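Local coordinates for glucose-6-phosphate isomerase (Thermus thermophilus, PDB 1ZZG), which probably catalyses the reversible isomerization of glucose 6-phosphate to fructose 6-phosphate, a step of glycolysis and gluconeogenesis, at residues S189-V194 with L377-M382; L155-D160 with A168-E173; K271-R274 with R278-T281; L2-R7 with A233-L238. All blocks are in the same frame, centred on the assembly; numbering follows the deposited sequence.

Contact 1: S189-V194 with L377-M382; sequences SALSPV and LMQHLM
Ala190 and Leu191 meet Met378 and Gln379 where a type I beta turn, Ser189 to Ser192, packs against the middle of helix 371-391 in this phosphoglucose isomerase of the SIS clan. The turn leads straight into helix 193-201. Both meetings are van der Waals contacts between buried side chains.

Met378 reaches across to the turn. Its CG lies anti to the carbonyl carbon and the chain bends at chi3 (76°). The bend brings the terminal methyl CE to 3.7 Å from Ala190 CB. The thioether thus meets the short alanine with its end methyl. Met378 also packs on Leu257 and Trp260 of helix 257-269.

Leu191 and Gln379 approach each other at a slant. Leu191 offers one branch, CD1, which stands 3.8 Å from Gln379 OE1. The Gln379 chain turns at chi2 (78°), which carries its amide nearer to the turn than its CB direction would suggest. The other end of that amide is held elsewhere. Gln379 NE2 bonds to Asn217 OD1 and to Trp43 O, which should fix the rotation of the group. Leu191 also packs on Leu209 and Ala213 of helix 206-221.

The turn itself is braced by Ser192, the N-cap of the following helix. Its OG accepts from Val194 N at 3.2 Å and donates to Ser189 O at 2.8 Å, on a lone pair in the carbonyl plane.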
loop_
_atom_site.group_PDB
_atom_site.type_symbol
_atom_site.label_atom_id
_atom_site.label_comp_id
_atom_site.label_asym_id
_atom_site.label_seq_id
_atom_site.Cartn_x
_atom_site.Cartn_y
_atom_site.Cartn_z
ATOM N N SER A 189 -5.785 -18.223 4.769
ATOM C CA SER A 189 -5.135 -18.735 5.977
ATOM C C SER A 189 -4.902 -17.785 7.144
ATOM O O SER A 189 -4.252 -18.172 8.108
ATOM C CB SER A 189 -3.780 -19.343 5.603
ATOM O OG SER A 189 -2.810 -18.317 5.393
ATOM N N ALA A 190 -5.418 -16.564 7.082
ATOM C CA ALA A 190 -5.176 -15.602 8.156
ATOM C C ALA A 190 -5.514 -16.053 9.578
ATOM O O ALA A 190 -4.811 -15.691 10.521
ATOM C CB ALA A 190 -5.895 -14.295 7.857
ATOM N N LEU A 191 -6.578 -16.834 9.743
ATOM C CA LEU A 191 -6.963 -17.260 11.076
ATOM C C LEU A 191 -6.392 -18.614 11.499
ATOM O O LEU A 191 -6.832 -19.202 12.486
ATOM C CB LEU A 191 -8.493 -17.228 11.215
ATOM C CG LEU A 191 -9.102 -15.865 10.827
ATOM C CD1 LEU A 191 -10.591 -15.825 11.156
ATOM C CD2 LEU A 191 -8.376 -14.752 11.569
ATOM N N SER A 192 -5.415 -19.107 10.745
ATOM C CA SER A 192 -4.741 -20.352 11.099
ATOM C C SER A 192 -3.493 -19.851 11.842
ATOM O O SER A 192 -3.374 -18.651 12.106
ATOM C CB SER A 192 -4.339 -21.136 9.844
ATOM O OG SER A 192 -3.229 -20.549 9.184
ATOM N N PRO A 193 -2.562 -20.748 12.210
ATOM C CA PRO A 193 -1.376 -20.248 12.912
ATOM C C PRO A 193 -0.618 -19.175 12.114
ATOM O O PRO A 193 0.165 -18.414 12.687
ATOM C CB PRO A 193 -0.554 -21.513 13.143
ATOM C CG PRO A 193 -1.626 -22.555 13.352
ATOM C CD PRO A 193 -2.611 -22.222 12.243
ATOM N N VAL A 194 -0.857 -19.120 10.802
ATOM C CA VAL A 194 -0.216 -18.124 9.938
ATOM C C VAL A 194 -0.364 -16.748 10.585
ATOM O O VAL A 194 0.594 -15.984 10.669
ATOM C CB VAL A 194 -0.871 -18.072 8.534
ATOM C CG1 VAL A 194 -0.366 -16.855 7.761
ATOM C CG2 VAL A 194 -0.558 -19.342 7.763
ATOM N N LEU A 377 -15.074 -8.966 10.177
ATOM C CA LEU A 377 -14.928 -8.394 8.837
ATOM C C LEU A 377 -14.147 -9.291 7.873
ATOM O O LEU A 377 -14.585 -9.547 6.753
ATOM C CB LEU A 377 -14.258 -7.016 8.912
ATOM C CG LEU A 377 -13.961 -6.333 7.569
ATOM C CD1 LEU A 377 -15.241 -6.224 6.743
ATOM C CD2 LEU A 377 -13.363 -4.954 7.816
ATOM N N MET A 378 -12.990 -9.770 8.306
ATOM C CA MET A 378 -12.179 -10.638 7.458
ATOM C C MET A 378 -12.900 -11.927 7.060
ATOM O O MET A 378 -12.878 -12.321 5.893
ATOM C CB MET A 378 -10.858 -10.963 8.162
ATOM C CG MET A 378 -9.937 -9.754 8.293
ATOM S SD MET A 378 -8.383 -10.105 9.164
ATOM C CE MET A 378 -7.477 -10.975 7.875
ATOM N N GLN A 379 -13.536 -12.585 8.023
ATOM C CA GLN A 379 -14.256 -13.824 7.730
ATOM C C GLN A 379 -15.448 -13.522 6.811
ATOM O O GLN A 379 -15.800 -14.325 5.943
ATOM C CB GLN A 379 -14.749 -14.480 9.026
ATOM C CG GLN A 379 -15.362 -15.871 8.817
ATOM C CD GLN A 379 -14.315 -16.955 8.623
ATOM O OE1 GLN A 379 -13.134 -16.668 8.448
ATOM N NE2 GLN A 379 -14.749 -18.212 8.651
ATOM N N HIS A 380 -16.063 -12.361 7.016
ATOM C CA HIS A 380 -17.198 -11.919 6.204
ATOM C C HIS A 380 -16.770 -11.793 4.746
ATOM O O HIS A 380 -17.488 -12.218 3.839
ATOM C CB HIS A 380 -17.700 -10.555 6.708
ATOM C CG HIS A 380 -18.648 -9.866 5.773
ATOM N ND1 HIS A 380 -19.989 -9.706 6.053
ATOM C CD2 HIS A 380 -18.444 -9.285 4.564
ATOM C CE1 HIS A 380 -20.569 -9.059 5.056
ATOM N NE2 HIS A 380 -19.654 -8.792 4.141
ATOM N N LEU A 381 -15.603 -11.193 4.526
ATOM C CA LEU A 381 -15.093 -10.998 3.175
ATOM C C LEU A 381 -14.713 -12.312 2.510
ATOM O O LEU A 381 -14.868 -12.467 1.296
ATOM C CB LEU A 381 -13.905 -10.034 3.194
ATOM C CG LEU A 381 -14.342 -8.613 3.578
ATOM C CD1 LEU A 381 -13.131 -7.742 3.859
ATOM C CD2 LEU A 381 -15.189 -8.020 2.455
ATOM N N MET A 382 -14.219 -13.264 3.296
ATOM C CA MET A 382 -13.868 -14.551 2.724
ATOM C C MET A 382 -15.149 -15.238 2.243
ATOM O O MET A 382 -15.152 -15.855 1.180
ATOM C CB MET A 382 -13.109 -15.409 3.744
ATOM C CG MET A 382 -11.673 -14.926 3.941
ATOM S SD MET A 382 -10.621 -15.965 5.004
ATOM C CE MET A 382 -10.864 -15.174 6.599
#

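Contact 2: L155-D160 with A168-E173; sequences LVVTTD and AFAERE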
loop_
_atom_site.group_PDB
_atom_site.type_symbol
_atom_site.label_atom_id
_atom_site.label_comp_id
_atom_site.label_asym_id
_atom_site.label_seq_id
_atom_site.Cartn_x
_atom_site.Cartn_y
_atom_site.Cartn_z
ATOM N N LEU A 155 14.062 -20.640 15.456
ATOM C CA LEU A 155 13.400 -20.875 14.176
ATOM C C LEU A 155 12.156 -21.738 14.364
ATOM O O LEU A 155 12.234 -22.870 14.847
ATOM C CB LEU A 155 14.349 -21.562 13.188
ATOM C CG LEU A 155 13.730 -21.929 11.832
ATOM C CD1 LEU A 155 13.269 -20.668 11.117
ATOM C CD2 LEU A 155 14.750 -22.676 10.982
ATOM N N VAL A 156 11.006 -21.186 13.992
ATOM C CA VAL A 156 9.738 -21.891 14.096
ATOM C C VAL A 156 9.118 -21.931 12.701
ATOM O O VAL A 156 9.166 -20.945 11.962
ATOM C CB VAL A 156 8.793 -21.185 15.102
ATOM C CG1 VAL A 156 8.611 -19.727 14.723
ATOM C CG2 VAL A 156 7.456 -21.908 15.158
ATOM N N VAL A 157 8.540 -23.071 12.341
ATOM C CA VAL A 157 7.953 -23.239 11.014
ATOM C C VAL A 157 6.430 -23.383 11.007
ATOM O O VAL A 157 5.850 -24.017 11.885
ATOM C CB VAL A 157 8.573 -24.478 10.315
ATOM C CG1 VAL A 157 7.982 -24.671 8.934
ATOM C CG2 VAL A 157 10.077 -24.311 10.219
ATOM N N THR A 158 5.794 -22.780 10.007
ATOM C CA THR A 158 4.344 -22.855 9.838
ATOM C C THR A 158 4.143 -23.336 8.405
ATOM O O THR A 158 4.416 -22.600 7.455
ATOM C CB THR A 158 3.688 -21.470 10.024
ATOM O OG1 THR A 158 3.925 -21.008 11.362
ATOM C CG2 THR A 158 2.192 -21.548 9.765
ATOM N N THR A 159 3.672 -24.572 8.248
ATOM C CA THR A 159 3.497 -25.153 6.920
ATOM C C THR A 159 2.509 -26.328 6.945
ATOM O O THR A 159 1.986 -26.683 8.002
ATOM C CB THR A 159 4.872 -25.646 6.388
ATOM O OG1 THR A 159 4.777 -25.983 5.000
ATOM C CG2 THR A 159 5.337 -26.868 7.170
ATOM N N ASP A 160 2.255 -26.925 5.785
ATOM C CA ASP A 160 1.342 -28.069 5.706
ATOM C C ASP A 160 1.758 -29.097 6.761
ATOM O O ASP A 160 2.942 -29.264 7.042
ATOM C CB ASP A 160 1.412 -28.721 4.324
ATOM C CG ASP A 160 0.380 -29.820 4.145
ATOM O OD1 ASP A 160 -0.748 -29.507 3.707
ATOM O OD2 ASP A 160 0.692 -30.994 4.459
ATOM N N ALA A 168 9.424 -31.298 6.175
ATOM C CA ALA A 168 10.497 -32.278 6.294
ATOM C C ALA A 168 11.688 -31.697 7.053
ATOM O O ALA A 168 12.276 -32.369 7.906
ATOM C CB ALA A 168 10.929 -32.744 4.913
ATOM N N PHE A 169 12.029 -30.448 6.742
ATOM C CA PHE A 169 13.143 -29.755 7.386
ATOM C C PHE A 169 12.910 -29.566 8.882
ATOM O O PHE A 169 13.827 -29.715 9.692
ATOM C CB PHE A 169 13.356 -28.383 6.742
ATOM C CG PHE A 169 14.543 -27.642 7.289
ATOM C CD1 PHE A 169 15.835 -28.111 7.060
ATOM C CD2 PHE A 169 14.374 -26.484 8.040
ATOM C CE1 PHE A 169 16.942 -27.437 7.574
ATOM C CE2 PHE A 169 15.475 -25.799 8.560
ATOM C CZ PHE A 169 16.760 -26.279 8.326
ATOM N N ALA A 170 11.680 -29.222 9.243
ATOM C CA ALA A 170 11.330 -29.011 10.638
ATOM C C ALA A 170 11.445 -30.317 11.425
ATOM O O ALA A 170 11.932 -30.326 12.557
ATOM C CB ALA A 170 9.911 -28.449 10.746
ATOM N N GLU A 171 11.007 -31.418 10.822
ATOM C CA GLU A 171 11.068 -32.715 11.490
ATOM C C GLU A 171 12.506 -33.222 11.599
ATOM O O GLU A 171 12.884 -33.824 12.604
ATOM C CB GLU A 171 10.192 -33.733 10.749
ATOM C CG GLU A 171 8.732 -33.316 10.683
ATOM C CD GLU A 171 7.835 -34.353 10.030
ATOM O OE1 GLU A 171 8.193 -34.868 8.950
ATOM O OE2 GLU A 171 6.758 -34.641 10.595
ATOM N N ARG A 172 13.302 -32.969 10.564
ATOM C CA ARG A 172 14.704 -33.377 10.550
ATOM C C ARG A 172 15.505 -32.650 11.629
ATOM O O ARG A 172 16.313 -33.254 12.331
ATOM C CB ARG A 172 15.324 -33.075 9.183
ATOM C CG ARG A 172 16.840 -33.199 9.144
ATOM C CD ARG A 172 17.425 -32.467 7.941
ATOM N NE ARG A 172 18.887 -32.525 7.894
ATOM C CZ ARG A 172 19.592 -33.640 7.712
ATOM N NH1 ARG A 172 18.975 -34.805 7.561
ATOM N NH2 ARG A 172 20.917 -33.587 7.665
ATOM N N GLU A 173 15.272 -31.349 11.756
ATOM C CA GLU A 173 15.987 -30.522 12.721
ATOM C C GLU A 173 15.353 -30.412 14.105
ATOM O O GLU A 173 15.943 -29.818 15.011
ATOM C CB GLU A 173 16.177 -29.118 12.149
ATOM C CG GLU A 173 17.062 -29.057 10.914
ATOM C CD GLU A 173 18.495 -29.489 11.194
ATOM O OE1 GLU A 173 18.879 -29.580 12.380
ATOM O OE2 GLU A 173 19.240 -29.730 10.221
#
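Leu155 and Val157 of strand 155-159 pack on Phe169 and Ala170 of helix 165-173. The contact between the two segments is wholly apolar. Leu155 meets the aromatic ring from the side: its CD2 branch lies near the ring plane, at the edge, 4.0 Å from Phe169 CE2. The two side chains stand at about a right angle. Phe169 CG is anti to the backbone N (chi1 -176°), which swings the ring along the helix toward the leucine. Two residues further along the strand, Val157 touches Ala170, with CG2 4.2 Å from Ala170 CB. The small alanine lets the helix backbone come close here, and the CA atoms of Val157 and Ala170 are 6.7 Å apart.

Further packing adds to this pairing. Glu173 CG sits 3.7 Å above one face of the Phe169 ring, offset toward its rim. Leu140 of helix 130-147 touches both Leu155 and Phe169. Gly327 of the second subunit also packs on Phe169, so the ring lies close to the dimer interface.

Ion pairs hold the acid end of Glu173. Its OE1 forms a salt bridge with Arg152 NH2. Its other oxygen, OE2, has a long ion pair with Arg172 NE.

Backbone bonds hold the strand in its sheet. They join Val157 to Lys176 and Phe178, while Val156 is bonded to Val120 and Ala122. These bonds place strand 155-159 between its parallel neighbours. The helix covers the strand before the chain enters strand 176-179, a beta-alpha-beta unit of the five-stranded parallel sheet.

Contact 3: K271-R274 with R278-T281; sequences KVDR and RVGT
The carboxylate of Asp273 meets Val279 on one side of its plane: Val279 CG1 lies above that plane, 3.5 Å from Asp273 OD2. The two side chains stand at about a right angle. The other oxygen, OD1, accepts from the backbone N of Gln275 and of Gln277, so the carboxylate also ties down the turn between the strands. Asp273 CG sits between its backbone N and carbonyl carbon (chi1 68°), which puts OD2 beside Val279 and OD1 at the turn.

The other flat group in play is the peptide carbonyl of Lys271. Val279 N donates to Lys271 O at 2.8 Å, almost end-on to the oxygen and nearly straight at 166°. A return bond from Lys271 N to Val279 O is weak, at 3.3 Å. Val279 CG2 crowds the same carbonyl, 3.3 Å from Lys271 O. Putting an alanine here removes both gamma methyls, and would probably open a gap beside Asp273 and Val394 and leave the Lys271 carbonyl less covered.

The end of Lys271 is held by the carbonyl oxygens of Asn395, Asp398 and Ser268. Its side chain is about 6 Å from that of Glu267, the predicted proton donor. Next along, Val272 and Arg278 form an antiparallel non-hydrogen-bonded pair, and Arg278 NH1 bonds to Gly302 O of the second subunit.

This beta hairpin follows helix 257-269 directly. Strand 271-272 is the outermost strand at this end of the six-stranded mixed sheet within the chain, antiparallel to strand 278-287.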
loop_
_atom_site.group_PDB
_atom_site.type_symbol
_atom_site.label_atom_id
_atom_site.label_comp_id
_atom_site.label_asym_id
_atom_site.label_seq_id
_atom_site.Cartn_x
_atom_site.Cartn_y
_atom_site.Cartn_z
ATOM N N LYS A 271 -10.387 -15.103 -12.713
ATOM C CA LYS A 271 -10.289 -16.439 -13.287
ATOM C C LYS A 271 -11.027 -16.625 -14.601
ATOM O O LYS A 271 -11.761 -15.750 -15.049
ATOM C CB LYS A 271 -10.874 -17.443 -12.285
ATOM C CG LYS A 271 -10.175 -17.493 -10.934
ATOM C CD LYS A 271 -8.940 -18.385 -10.996
ATOM C CE LYS A 271 -8.137 -18.303 -9.705
ATOM N NZ LYS A 271 -8.997 -18.553 -8.519
ATOM N N VAL A 272 -10.820 -17.796 -15.197
ATOM C CA VAL A 272 -11.502 -18.187 -16.420
ATOM C C VAL A 272 -12.708 -18.966 -15.902
ATOM O O VAL A 272 -12.536 -19.965 -15.190
ATOM C CB VAL A 272 -10.648 -19.140 -17.277
ATOM C CG1 VAL A 272 -11.437 -19.573 -18.501
ATOM C CG2 VAL A 272 -9.355 -18.457 -17.692
ATOM N N ASP A 273 -13.919 -18.518 -16.226
ATOM C CA ASP A 273 -15.102 -19.208 -15.732
ATOM C C ASP A 273 -15.371 -20.507 -16.488
ATOM O O ASP A 273 -14.626 -20.874 -17.403
ATOM C CB ASP A 273 -16.339 -18.294 -15.762
ATOM C CG ASP A 273 -16.791 -17.943 -17.168
ATOM O OD1 ASP A 273 -16.486 -18.696 -18.116
ATOM O OD2 ASP A 273 -17.477 -16.911 -17.315
ATOM N N ARG A 274 -16.433 -21.205 -16.096
ATOM C CA ARG A 274 -16.766 -22.481 -16.715
ATOM C C ARG A 274 -17.178 -22.390 -18.177
ATOM O O ARG A 274 -17.310 -23.410 -18.852
ATOM C CB ARG A 274 -17.840 -23.202 -15.892
ATOM C CG ARG A 274 -17.321 -23.688 -14.538
ATOM C CD ARG A 274 -18.235 -24.735 -13.908
ATOM N NE ARG A 274 -19.409 -24.154 -13.264
ATOM C CZ ARG A 274 -19.391 -23.542 -12.084
ATOM N NH1 ARG A 274 -18.253 -23.427 -11.411
ATOM N NH2 ARG A 274 -20.515 -23.053 -11.571
ATOM N N ARG A 278 -12.907 -14.833 -19.470
ATOM C CA ARG A 278 -12.078 -14.189 -18.455
ATOM C C ARG A 278 -12.969 -13.298 -17.600
ATOM O O ARG A 278 -13.656 -12.424 -18.122
ATOM C CB ARG A 278 -11.004 -13.322 -19.112
ATOM C CG ARG A 278 -9.897 -14.074 -19.824
ATOM C CD ARG A 278 -9.034 -13.075 -20.578
ATOM N NE ARG A 278 -7.831 -13.666 -21.152
ATOM C CZ ARG A 278 -6.605 -13.480 -20.671
ATOM N NH1 ARG A 278 -6.419 -12.721 -19.600
ATOM N NH2 ARG A 278 -5.568 -14.041 -21.274
ATOM N N VAL A 279 -12.971 -13.514 -16.290
ATOM C CA VAL A 279 -13.798 -12.687 -15.425
ATOM C C VAL A 279 -13.006 -12.144 -14.246
ATOM O O VAL A 279 -11.847 -12.514 -14.038
ATOM C CB VAL A 279 -15.029 -13.468 -14.901
ATOM C CG1 VAL A 279 -15.811 -14.042 -16.079
ATOM C CG2 VAL A 279 -14.596 -14.568 -13.943
ATOM N N GLY A 280 -13.636 -11.251 -13.491
ATOM C CA GLY A 280 -12.989 -10.664 -12.326
ATOM C C GLY A 280 -12.872 -9.151 -12.390
ATOM O O GLY A 280 -12.681 -8.577 -13.467
ATOM N N THR A 281 -13.001 -8.497 -11.240
ATOM C CA THR A 281 -12.881 -7.050 -11.186
ATOM C C THR A 281 -11.565 -6.718 -10.494
ATOM O O THR A 281 -11.034 -7.525 -9.730
ATOM C CB THR A 281 -14.054 -6.400 -10.421
ATOM O OG1 THR A 281 -14.088 -6.892 -9.076
ATOM C CG2 THR A 281 -15.384 -6.717 -11.115
#

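Contact 4: L2-R7 with A233-L238; sequences LRLDTR and ALLLHL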
loop_
_atom_site.group_PDB
_atom_site.type_symbol
_atom_site.label_atom_id
_atom_site.label_comp_id
_atom_site.label_asym_id
_atom_site.label_seq_id
_atom_site.Cartn_x
_atom_site.Cartn_y
_atom_site.Cartn_z
ATOM N N LEU A 2 -21.332 -6.222 12.611
ATOM C CA LEU A 2 -21.008 -5.544 11.368
ATOM C C LEU A 2 -22.321 -4.970 10.831
ATOM O O LEU A 2 -23.370 -5.591 10.983
ATOM C CB LEU A 2 -20.428 -6.563 10.384
ATOM C CG LEU A 2 -19.616 -6.092 9.182
ATOM C CD1 LEU A 2 -18.369 -5.385 9.672
ATOM C CD2 LEU A 2 -19.235 -7.293 8.325
ATOM N N ARG A 3 -22.275 -3.789 10.223
ATOM C CA ARG A 3 -23.487 -3.179 9.674
ATOM C C ARG A 3 -23.295 -2.728 8.236
ATOM O O ARG A 3 -22.324 -2.045 7.913
ATOM C CB ARG A 3 -23.937 -1.980 10.531
ATOM C CG ARG A 3 -25.154 -1.239 9.966
ATOM C CD ARG A 3 -25.753 -0.246 10.966
ATOM N NE ARG A 3 -24.872 0.882 11.270
ATOM C CZ ARG A 3 -24.732 1.955 10.497
ATOM N NH1 ARG A 3 -25.416 2.055 9.365
ATOM N NH2 ARG A 3 -23.911 2.932 10.859
ATOM N N LEU A 4 -24.222 -3.124 7.370
ATOM C CA LEU A 4 -24.161 -2.747 5.965
ATOM C C LEU A 4 -25.068 -1.547 5.721
ATOM O O LEU A 4 -26.241 -1.558 6.094
ATOM C CB LEU A 4 -24.601 -3.908 5.066
ATOM C CG LEU A 4 -24.819 -3.539 3.590
ATOM C CD1 LEU A 4 -23.514 -3.047 2.958
ATOM C CD2 LEU A 4 -25.348 -4.758 2.842
ATOM N N ASP A 5 -24.511 -0.516 5.096
ATOM C CA ASP A 5 -25.256 0.699 4.786
ATOM C C ASP A 5 -25.314 0.919 3.277
ATOM O O ASP A 5 -24.284 1.042 2.619
ATOM C CB ASP A 5 -24.591 1.904 5.456
ATOM C CG ASP A 5 -25.346 3.198 5.210
ATOM O OD1 ASP A 5 -25.502 3.590 4.037
ATOM O OD2 ASP A 5 -25.784 3.823 6.197
ATOM N N THR A 6 -26.524 0.967 2.734
ATOM C CA THR A 6 -26.714 1.172 1.306
ATOM C C THR A 6 -27.589 2.407 1.053
ATOM O O THR A 6 -28.292 2.484 0.048
ATOM C CB THR A 6 -27.383 -0.067 0.653
ATOM O OG1 THR A 6 -28.614 -0.363 1.328
ATOM C CG2 THR A 6 -26.461 -1.284 0.730
ATOM N N ARG A 7 -27.523 3.372 1.966
ATOM C CA ARG A 7 -28.326 4.588 1.863
ATOM C C ARG A 7 -28.287 5.263 0.496
ATOM O O ARG A 7 -29.260 5.905 0.105
ATOM C CB ARG A 7 -27.903 5.600 2.943
ATOM C CG ARG A 7 -26.600 6.328 2.643
ATOM C CD ARG A 7 -26.168 7.243 3.786
ATOM N NE ARG A 7 -25.747 6.493 4.966
ATOM C CZ ARG A 7 -25.056 7.015 5.976
ATOM N NH1 ARG A 7 -24.710 8.294 5.950
ATOM N NH2 ARG A 7 -24.704 6.261 7.008
ATOM N N ALA A 233 -22.037 -9.724 -1.478
ATOM C CA ALA A 233 -21.677 -10.546 -2.629
ATOM C C ALA A 233 -22.557 -10.062 -3.786
ATOM O O ALA A 233 -22.093 -9.896 -4.916
ATOM C CB ALA A 233 -21.950 -12.007 -2.340
ATOM N N LEU A 234 -23.833 -9.830 -3.490
ATOM C CA LEU A 234 -24.768 -9.349 -4.505
ATOM C C LEU A 234 -24.301 -7.999 -5.048
ATOM O O LEU A 234 -24.278 -7.782 -6.258
ATOM C CB LEU A 234 -26.176 -9.198 -3.921
ATOM C CG LEU A 234 -27.222 -8.627 -4.888
ATOM C CD1 LEU A 234 -27.396 -9.581 -6.068
ATOM C CD2 LEU A 234 -28.548 -8.417 -4.166
ATOM N N LEU A 235 -23.932 -7.095 -4.147
ATOM C CA LEU A 235 -23.467 -5.775 -4.556
ATOM C C LEU A 235 -22.332 -5.901 -5.566
ATOM O O LEU A 235 -22.388 -5.310 -6.638
ATOM C CB LEU A 235 -23.000 -4.964 -3.341
ATOM C CG LEU A 235 -24.091 -4.409 -2.417
ATOM C CD1 LEU A 235 -23.454 -3.827 -1.168
ATOM C CD2 LEU A 235 -24.895 -3.338 -3.151
ATOM N N LEU A 236 -21.298 -6.667 -5.232
ATOM C CA LEU A 236 -20.189 -6.834 -6.164
ATOM C C LEU A 236 -20.677 -7.510 -7.450
ATOM O O LEU A 236 -20.245 -7.161 -8.550
ATOM C CB LEU A 236 -19.057 -7.657 -5.535
ATOM C CG LEU A 236 -18.076 -6.920 -4.610
ATOM C CD1 LEU A 236 -18.754 -6.533 -3.299
ATOM C CD2 LEU A 236 -16.876 -7.818 -4.335
ATOM N N HIS A 237 -21.591 -8.469 -7.308
ATOM C CA HIS A 237 -22.121 -9.183 -8.467
ATOM C C HIS A 237 -22.872 -8.267 -9.434
ATOM O O HIS A 237 -22.739 -8.395 -10.653
ATOM C CB HIS A 237 -23.062 -10.306 -8.032
ATOM C CG HIS A 237 -23.621 -11.088 -9.179
ATOM N ND1 HIS A 237 -22.818 -11.738 -10.092
ATOM C CD2 HIS A 237 -24.898 -11.308 -9.577
ATOM C CE1 HIS A 237 -23.576 -12.325 -11.003
ATOM N NE2 HIS A 237 -24.841 -12.080 -10.713
ATOM N N LEU A 238 -23.660 -7.349 -8.883
ATOM C CA LEU A 238 -24.436 -6.414 -9.694
ATOM C C LEU A 238 -23.541 -5.407 -10.432
ATOM O O LEU A 238 -23.999 -4.692 -11.323
ATOM C CB LEU A 238 -25.449 -5.674 -8.815
ATOM C CG LEU A 238 -26.518 -6.535 -8.132
ATOM C CD1 LEU A 238 -27.364 -5.664 -7.234
ATOM C CD2 LEU A 238 -27.383 -7.233 -9.174
#
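Leu4, on strand 3-5, and Thr6, just after it, bring an edge of the six-stranded mixed sheet, as it runs within the chain, against Leu235 of helix 228-238. The helix side of the contact is a single residue, and a single methyl does the touching. Leu235 CD1 lies 4.2 Å from Leu4 CD1 and 4.4 Å from Thr6 CG2. The two leucines slide past each other in opposite directions. Leu4 extends with CG anti to its backbone nitrogen (chi1 169°), which carries CG, and with it CD1, toward the helix. Phe12 of helix 12-18 packs on both Thr6 and Leu235, and Tyr362 also touches Leu235.

The other side of the strand is polar. Arg7 grips Asp5 side-on, with NE and NH2 both reaching OD2 from the same face of the carboxylate; the NH2 bond is 2.8 Å. Arg7 N donates to Asp5 OD1 at 2.9 Å, an Asx turn. Tyr351 OH also bonds to OD1. Arg3 NH1 makes a long ion pair with OD2, and Arg3 is also bound to Glu314.

The chemistry is thus split: methyl groups make the contacts with the helix, while on the reverse side Arg7 probably offsets the charge of Asp5.

Overall arrangement
The centre of contact 1 is about 7 Å from the centre of the chain, the nearest of the four, and contact 1 touches two of the others. Val194 N is 4.0 Å from Thr158 CG2 of contact 2, and His380 ND1 is 3.4 Å from Leu2 CD2 of contact 4. Contacts 2 and 4 sit on opposite sides of the chain's centre, with their own centres about 42 Å apart. Contacts 3 and 4 belong to the two outermost strands, within the chain, of the same mixed sheet; their nearest atoms are about 6 Å apart. Contact 3 is the one beside the predicted active site, close to Glu267. Contacts 2 and 3, about 36 Å apart between centres, both reach the second subunit.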